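Local coordinates for protein PhnH (Penicillium herquei, PDB 6JJT) that catalyses an enantioselective hydroalkoxylation that closes a prenylated phenalenone into (2'R)-atrovenetin during herqueinone biosynthesis, working as a homotetramer, at residues D[28-33]-D[143-148]; D[107-112]-D[131-136]. One frame throughout, in Å; residues are numbered along the deposited sequence.

Interaction 1: residues D[28-33]-D[143-148]; sequences FLFSAN and LEYWQI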
loop_
_atom_site.group_PDB
_atom_site.type_symbol
_atom_site.label_atom_id
_atom_site.label_comp_id
_atom_site.label_asym_id
_atom_site.label_seq_id
_atom_site.Cartn_x
_atom_site.Cartn_y
_atom_site.Cartn_z
ATOM N N PHE D 28 1.864 -17.120 -22.419
ATOM C CA PHE D 28 2.682 -17.599 -21.309
ATOM C C PHE D 28 3.876 -16.679 -21.109
ATOM O O PHE D 28 4.545 -16.237 -22.038
ATOM C CB PHE D 28 3.158 -19.033 -21.591
ATOM C CG PHE D 28 4.017 -19.559 -20.464
ATOM C CD1 PHE D 28 3.514 -19.738 -19.180
ATOM C CD2 PHE D 28 5.365 -19.790 -20.680
ATOM C CE1 PHE D 28 4.328 -20.214 -18.160
ATOM C CE2 PHE D 28 6.192 -20.229 -19.651
ATOM C CZ PHE D 28 5.672 -20.428 -18.390
ATOM N N LEU D 29 4.073 -16.247 -19.846
ATOM C CA LEU D 29 5.110 -15.267 -19.561
ATOM C C LEU D 29 6.304 -15.883 -18.829
ATOM O O LEU D 29 7.422 -15.613 -19.251
ATOM C CB LEU D 29 4.514 -14.115 -18.729
ATOM C CG LEU D 29 5.418 -12.906 -18.477
ATOM C CD1 LEU D 29 5.868 -12.208 -19.748
ATOM C CD2 LEU D 29 4.772 -11.925 -17.492
ATOM N N PHE D 30 6.066 -16.577 -17.698
ATOM C CA PHE D 30 7.188 -17.111 -16.917
ATOM C C PHE D 30 6.650 -18.071 -15.894
ATOM O O PHE D 30 5.477 -18.032 -15.568
ATOM C CB PHE D 30 8.049 -16.041 -16.202
ATOM C CG PHE D 30 7.457 -15.346 -14.986
ATOM C CD1 PHE D 30 6.420 -14.413 -15.116
ATOM C CD2 PHE D 30 7.982 -15.583 -13.714
ATOM C CE1 PHE D 30 5.915 -13.758 -13.990
ATOM C CE2 PHE D 30 7.505 -14.893 -12.598
ATOM C CZ PHE D 30 6.456 -13.985 -12.733
ATOM N N SER D 31 7.552 -18.925 -15.360
ATOM C CA SER D 31 7.259 -19.707 -14.183
ATOM C C SER D 31 8.215 -19.276 -13.070
ATOM O O SER D 31 9.299 -18.744 -13.297
ATOM C CB SER D 31 7.419 -21.181 -14.462
ATOM O OG SER D 31 8.784 -21.401 -14.755
ATOM N N ALA D 32 7.765 -19.561 -11.850
ATOM C CA ALA D 32 8.559 -19.284 -10.669
ATOM C C ALA D 32 8.472 -20.511 -9.778
ATOM O O ALA D 32 7.380 -21.051 -9.553
ATOM C CB ALA D 32 8.039 -18.061 -9.931
ATOM N N ASN D 33 9.645 -20.975 -9.320
ATOM C CA ASN D 33 9.723 -22.085 -8.398
ATOM C C ASN D 33 10.396 -21.542 -7.137
ATOM O O ASN D 33 11.617 -21.322 -7.145
ATOM C CB ASN D 33 10.541 -23.220 -9.008
ATOM C CG ASN D 33 10.392 -24.538 -8.284
ATOM O OD1 ASN D 33 9.586 -24.677 -7.364
ATOM N ND2 ASN D 33 11.131 -25.540 -8.747
ATOM N N LEU D 143 4.580 -21.819 -9.698
ATOM C CA LEU D 143 3.492 -21.120 -10.371
ATOM C C LEU D 143 3.838 -20.803 -11.807
ATOM O O LEU D 143 4.978 -20.588 -12.171
ATOM C CB LEU D 143 3.165 -19.808 -9.644
ATOM C CG LEU D 143 2.724 -19.953 -8.188
ATOM C CD1 LEU D 143 3.903 -19.721 -7.230
ATOM C CD2 LEU D 143 1.617 -18.924 -7.926
ATOM N N GLU D 144 2.791 -20.803 -12.622
ATOM C CA GLU D 144 2.894 -20.398 -14.004
ATOM C C GLU D 144 2.116 -19.097 -14.201
ATOM O O GLU D 144 0.968 -19.046 -13.752
ATOM C CB GLU D 144 2.304 -21.496 -14.910
ATOM C CG GLU D 144 3.246 -22.677 -15.042
ATOM C CD GLU D 144 2.597 -23.921 -15.618
ATOM O OE1 GLU D 144 1.379 -23.961 -15.747
ATOM O OE2 GLU D 144 3.349 -24.845 -15.926
ATOM N N TYR D 145 2.711 -18.207 -14.946
ATOM C CA TYR D 145 2.147 -16.869 -15.137
ATOM C C TYR D 145 1.957 -16.530 -16.608
ATOM O O TYR D 145 2.804 -16.859 -17.453
ATOM C CB TYR D 145 3.070 -15.813 -14.518
ATOM C CG TYR D 145 3.295 -15.898 -13.030
ATOM C CD1 TYR D 145 4.319 -16.689 -12.546
ATOM C CD2 TYR D 145 2.520 -15.175 -12.116
ATOM C CE1 TYR D 145 4.577 -16.781 -11.183
ATOM C CE2 TYR D 145 2.774 -15.262 -10.745
ATOM C CZ TYR D 145 3.798 -16.073 -10.288
ATOM O OH TYR D 145 4.117 -16.140 -8.947
ATOM N N TRP D 146 0.900 -15.738 -16.875
ATOM C CA TRP D 146 0.442 -15.333 -18.197
ATOM C C TRP D 146 0.403 -13.817 -18.300
ATOM O O TRP D 146 -0.113 -13.158 -17.384
ATOM C CB TRP D 146 -0.959 -15.916 -18.431
ATOM C CG TRP D 146 -0.914 -17.412 -18.397
ATOM C CD1 TRP D 146 -0.905 -18.203 -17.282
ATOM C CD2 TRP D 146 -0.788 -18.288 -19.524
ATOM N NE1 TRP D 146 -0.809 -19.524 -17.642
ATOM C CE2 TRP D 146 -0.712 -19.603 -19.010
ATOM C CE3 TRP D 146 -0.752 -18.075 -20.901
ATOM C CZ2 TRP D 146 -0.636 -20.718 -19.849
ATOM C CZ3 TRP D 146 -0.648 -19.175 -21.730
ATOM C CH2 TRP D 146 -0.585 -20.465 -21.201
ATOM N N GLN D 147 0.834 -13.250 -19.426
ATOM C CA GLN D 147 0.635 -11.861 -19.798
ATOM C C GLN D 147 -0.789 -11.696 -20.325
ATOM O O GLN D 147 -1.236 -12.485 -21.170
ATOM C CB GLN D 147 1.630 -11.472 -20.890
ATOM C CG GLN D 147 1.538 -10.076 -21.503
ATOM C CD GLN D 147 2.755 -9.779 -22.353
ATOM O OE1 GLN D 147 3.601 -10.647 -22.536
ATOM N NE2 GLN D 147 2.868 -8.582 -22.905
ATOM N N ILE D 148 -1.521 -10.711 -19.787
ATOM C CA ILE D 148 -2.909 -10.472 -20.183
ATOM C C ILE D 148 -2.934 -9.144 -20.895
ATOM O O ILE D 148 -2.568 -8.157 -20.287
ATOM C CB ILE D 148 -3.862 -10.398 -18.974
ATOM C CG1 ILE D 148 -3.724 -11.619 -18.085
ATOM C CG2 ILE D 148 -5.311 -10.245 -19.436
ATOM C CD1 ILE D 148 -4.564 -11.540 -16.834
#
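F28 to A32 pair with W146 back to L143 as antiparallel strand edges, and a classic beta bulge shifts their register between the F28–W146 and F30–Y145 pairs. At the bulge L29 adopts a helix-like backbone conformation, and its amide turns to the same carbonyl as that of its neighbour. Y145 O is thus gripped twice, by L29 N at 2.8 Å and by F30 N at a longer 3.3 Å. Beyond the bulge the regular pattern resumes: Y145 N bonds to F30 O, and A32 and L143 exchange two backbone bonds.

The aromatic residues meet in two ways. F30 and Y145 share a face of the sheet, where their rings form an offset stack with centroids 4.3 Å apart and planes only 5° from parallel. In F30, CG stands between the backbone N and the carbonyl carbon (chi1 73°), and the ring beyond it lies over that of Y145, F30 CZ being 3.5 Å from Y145 CD1. A32 CB meets the edge of the Y145 ring at CE1. F28 and W146 instead diverge from their non-hydrogen-bonded pair, yet still touch: F28 CB sits over the indole, 4.0 Å from the centre of its six-membered ring, while the F28 ring turns its edge to that face, planes at 74°. Another part of the F28 edge, CE1, meets E144 CB at 4.0 Å, and P21 of the second subunit packs against both F28 and E144.

The chemistry is therefore divided. Five main-chain hydrogen bonds hold the seam, and L29 O is taken up by the N64 side chain. Stacked rings fill the buried side, and the Y145 hydroxyl finds a weak hydrogen bond to E104, so even this mostly apolar face has a polar partner for its phenol.

Interaction 2: residues D[107-112]-D[131-136]; sequences AIPYVA and WGTPPN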
loop_
_atom_site.group_PDB
_atom_site.type_symbol
_atom_site.label_atom_id
_atom_site.label_comp_id
_atom_site.label_asym_id
_atom_site.label_seq_id
_atom_site.Cartn_x
_atom_site.Cartn_y
_atom_site.Cartn_z
ATOM N N ALA D 107 -5.838 -13.256 -4.609
ATOM C CA ALA D 107 -6.906 -13.968 -3.939
ATOM C C ALA D 107 -6.562 -15.438 -4.088
ATOM O O ALA D 107 -6.851 -16.055 -5.125
ATOM C CB ALA D 107 -8.243 -13.629 -4.601
ATOM N N ILE D 108 -5.773 -15.948 -3.140
ATOM C CA ILE D 108 -5.097 -17.225 -3.331
ATOM C C ILE D 108 -6.157 -18.259 -3.719
ATOM O O ILE D 108 -7.223 -18.341 -3.114
ATOM C CB ILE D 108 -4.371 -17.587 -2.008
ATOM C CG1 ILE D 108 -3.171 -16.670 -1.705
ATOM C CG2 ILE D 108 -3.973 -19.076 -1.871
ATOM C CD1 ILE D 108 -2.015 -16.820 -2.652
ATOM N N PRO D 109 -5.864 -19.121 -4.724
ATOM C CA PRO D 109 -4.557 -19.279 -5.348
ATOM C C PRO D 109 -4.283 -18.492 -6.617
ATOM O O PRO D 109 -3.354 -18.820 -7.341
ATOM C CB PRO D 109 -4.598 -20.781 -5.729
ATOM C CG PRO D 109 -6.036 -21.010 -6.132
ATOM C CD PRO D 109 -6.812 -20.174 -5.137
ATOM N N TYR D 110 -5.084 -17.441 -6.872
ATOM C CA TYR D 110 -4.930 -16.642 -8.075
ATOM C C TYR D 110 -4.098 -15.375 -7.792
ATOM O O TYR D 110 -4.447 -14.599 -6.855
ATOM C CB TYR D 110 -6.327 -16.211 -8.535
ATOM C CG TYR D 110 -7.305 -17.372 -8.644
ATOM C CD1 TYR D 110 -6.918 -18.603 -9.216
ATOM C CD2 TYR D 110 -8.594 -17.285 -8.147
ATOM C CE1 TYR D 110 -7.792 -19.681 -9.296
ATOM C CE2 TYR D 110 -9.466 -18.361 -8.204
ATOM C CZ TYR D 110 -9.071 -19.547 -8.792
ATOM O OH TYR D 110 -9.969 -20.592 -8.866
ATOM N N VAL D 111 -3.079 -15.154 -8.602
ATOM C CA VAL D 111 -2.055 -14.150 -8.319
ATOM C C VAL D 111 -1.964 -13.160 -9.461
ATOM O O VAL D 111 -1.676 -13.528 -10.593
ATOM C CB VAL D 111 -0.688 -14.822 -8.080
ATOM C CG1 VAL D 111 0.355 -13.762 -7.679
ATOM C CG2 VAL D 111 -0.796 -15.920 -7.032
ATOM N N ALA D 112 -2.130 -11.870 -9.158
ATOM C CA ALA D 112 -1.925 -10.825 -10.151
ATOM C C ALA D 112 -0.539 -10.233 -9.954
ATOM O O ALA D 112 -0.113 -10.097 -8.783
ATOM C CB ALA D 112 -2.962 -9.731 -9.956
ATOM N N TRP D 131 -0.756 -12.736 -14.561
ATOM C CA TRP D 131 -1.646 -13.493 -13.706
ATOM C C TRP D 131 -1.095 -14.911 -13.624
ATOM O O TRP D 131 -0.700 -15.437 -14.683
ATOM C CB TRP D 131 -3.056 -13.525 -14.312
ATOM C CG TRP D 131 -4.056 -14.230 -13.474
ATOM C CD1 TRP D 131 -4.964 -13.667 -12.614
ATOM C CD2 TRP D 131 -4.308 -15.645 -13.384
ATOM N NE1 TRP D 131 -5.733 -14.602 -12.012
ATOM C CE2 TRP D 131 -5.370 -15.834 -12.475
ATOM C CE3 TRP D 131 -3.753 -16.785 -13.999
ATOM C CZ2 TRP D 131 -5.864 -17.076 -12.115
ATOM C CZ3 TRP D 131 -4.250 -18.023 -13.647
ATOM C CH2 TRP D 131 -5.311 -18.166 -12.754
ATOM N N GLY D 132 -1.080 -15.490 -12.423
ATOM C CA GLY D 132 -0.536 -16.832 -12.274
ATOM C C GLY D 132 -1.261 -17.631 -11.227
ATOM O O GLY D 132 -2.024 -17.104 -10.423
ATOM N N THR D 133 -0.983 -18.953 -11.217
ATOM C CA THR D 133 -1.533 -19.841 -10.221
ATOM C C THR D 133 -0.682 -21.111 -10.243
ATOM O O THR D 133 -0.009 -21.336 -11.249
ATOM C CB THR D 133 -3.012 -20.125 -10.526
ATOM O OG1 THR D 133 -3.635 -20.671 -9.387
ATOM C CG2 THR D 133 -3.219 -21.087 -11.700
ATOM N N PRO D 134 -0.646 -21.914 -9.165
ATOM C CA PRO D 134 0.099 -23.194 -9.187
ATOM C C PRO D 134 -0.639 -24.177 -10.109
ATOM O O PRO D 134 -1.814 -24.424 -9.870
ATOM C CB PRO D 134 0.122 -23.660 -7.735
ATOM C CG PRO D 134 -0.335 -22.456 -6.934
ATOM C CD PRO D 134 -1.280 -21.699 -7.853
ATOM N N PRO D 135 0.006 -24.770 -11.158
ATOM C CA PRO D 135 -0.655 -25.793 -11.979
ATOM C C PRO D 135 -1.016 -27.040 -11.178
ATOM O O PRO D 135 -1.973 -27.715 -11.522
ATOM C CB PRO D 135 0.339 -26.076 -13.120
ATOM C CG PRO D 135 1.688 -25.691 -12.546
ATOM C CD PRO D 135 1.336 -24.460 -11.705
ATOM N N ASN D 136 -0.300 -27.285 -10.077
ATOM C CA ASN D 136 -0.599 -28.344 -9.126
ATOM C C ASN D 136 -0.751 -27.739 -7.725
ATOM O O ASN D 136 0.222 -27.291 -7.123
ATOM C CB ASN D 136 0.521 -29.385 -9.198
ATOM C CG ASN D 136 0.381 -30.498 -8.193
ATOM O OD1 ASN D 136 -0.598 -30.553 -7.457
ATOM N ND2 ASN D 136 1.382 -31.356 -8.121
#
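Y110 and W131 lie side by side and point the same way, on neighbouring antiparallel strands of an eight-stranded barrel. Their rings are tilted by 26° and slid so far apart that they barely overlap; contact is made where Y110 CD1 reaches 3.4 Å from W131 CZ2, with Y110 CB also lying near the indole. Next to that contact, on the same side of the indole, W131 NE1 hydrogen-bonds to T129 OG1 of the second subunit, which helps to set the rotation of the ring where two subunits meet.

Just before Y110, the chain turns through I108 and a cis P109. With the Y110 N to A107 O bond, the geometry fits a type VI turn, closing a tight hairpin. P109 CD also lies over the centre of the Y110 ring, 4.2 Å from its plane, so the tyrosine is bordered by proline as well as by tryptophan.

T133 runs alongside P109 and ties the turn to the neighbouring strand. With its OG1 anti to the backbone N (chi1 -164°), T133 donates from OG1 to P109 O at 2.8 Å, approaching from above the carbonyl plane. P134 CD adds an apolar touch on P109 CB at 4.0 Å. V111 and G132 form a hydrogen-bonded pair, and the V111 side chain touches L143, on the next strand but one.

V111 O serves two donors of unequal strength: G132 N bonds to it at 2.7 Å, and W131 CA makes a CH···O contact at 3.1 Å, the carbonyl oxygen lying over a face of the indole.

In the fold
The two contacts illustrate how an up-and-down antiparallel barrel is built and closed. Interaction 1 joins the first strand, 26-44, to the last, 142-148, and so seals the eight-stranded wall; interaction 2 joins strands 110-116 and 129-133 and is nested inside the chain loop that the seal closes. Their centres are about 10 Å apart, and strands 129-133 and 142-148 are neighbours in the sheet, so the contacts meet directly: W146 N lies 2.7 Å from W131 O, a probable hydrogen bond. Strands 26-44, 142-148, 129-133 and 110-116 thus form one continuous patch of wall. Both contacts also touch the second subunit, so this part of the wall also belongs to a subunit interface of the homotetramer.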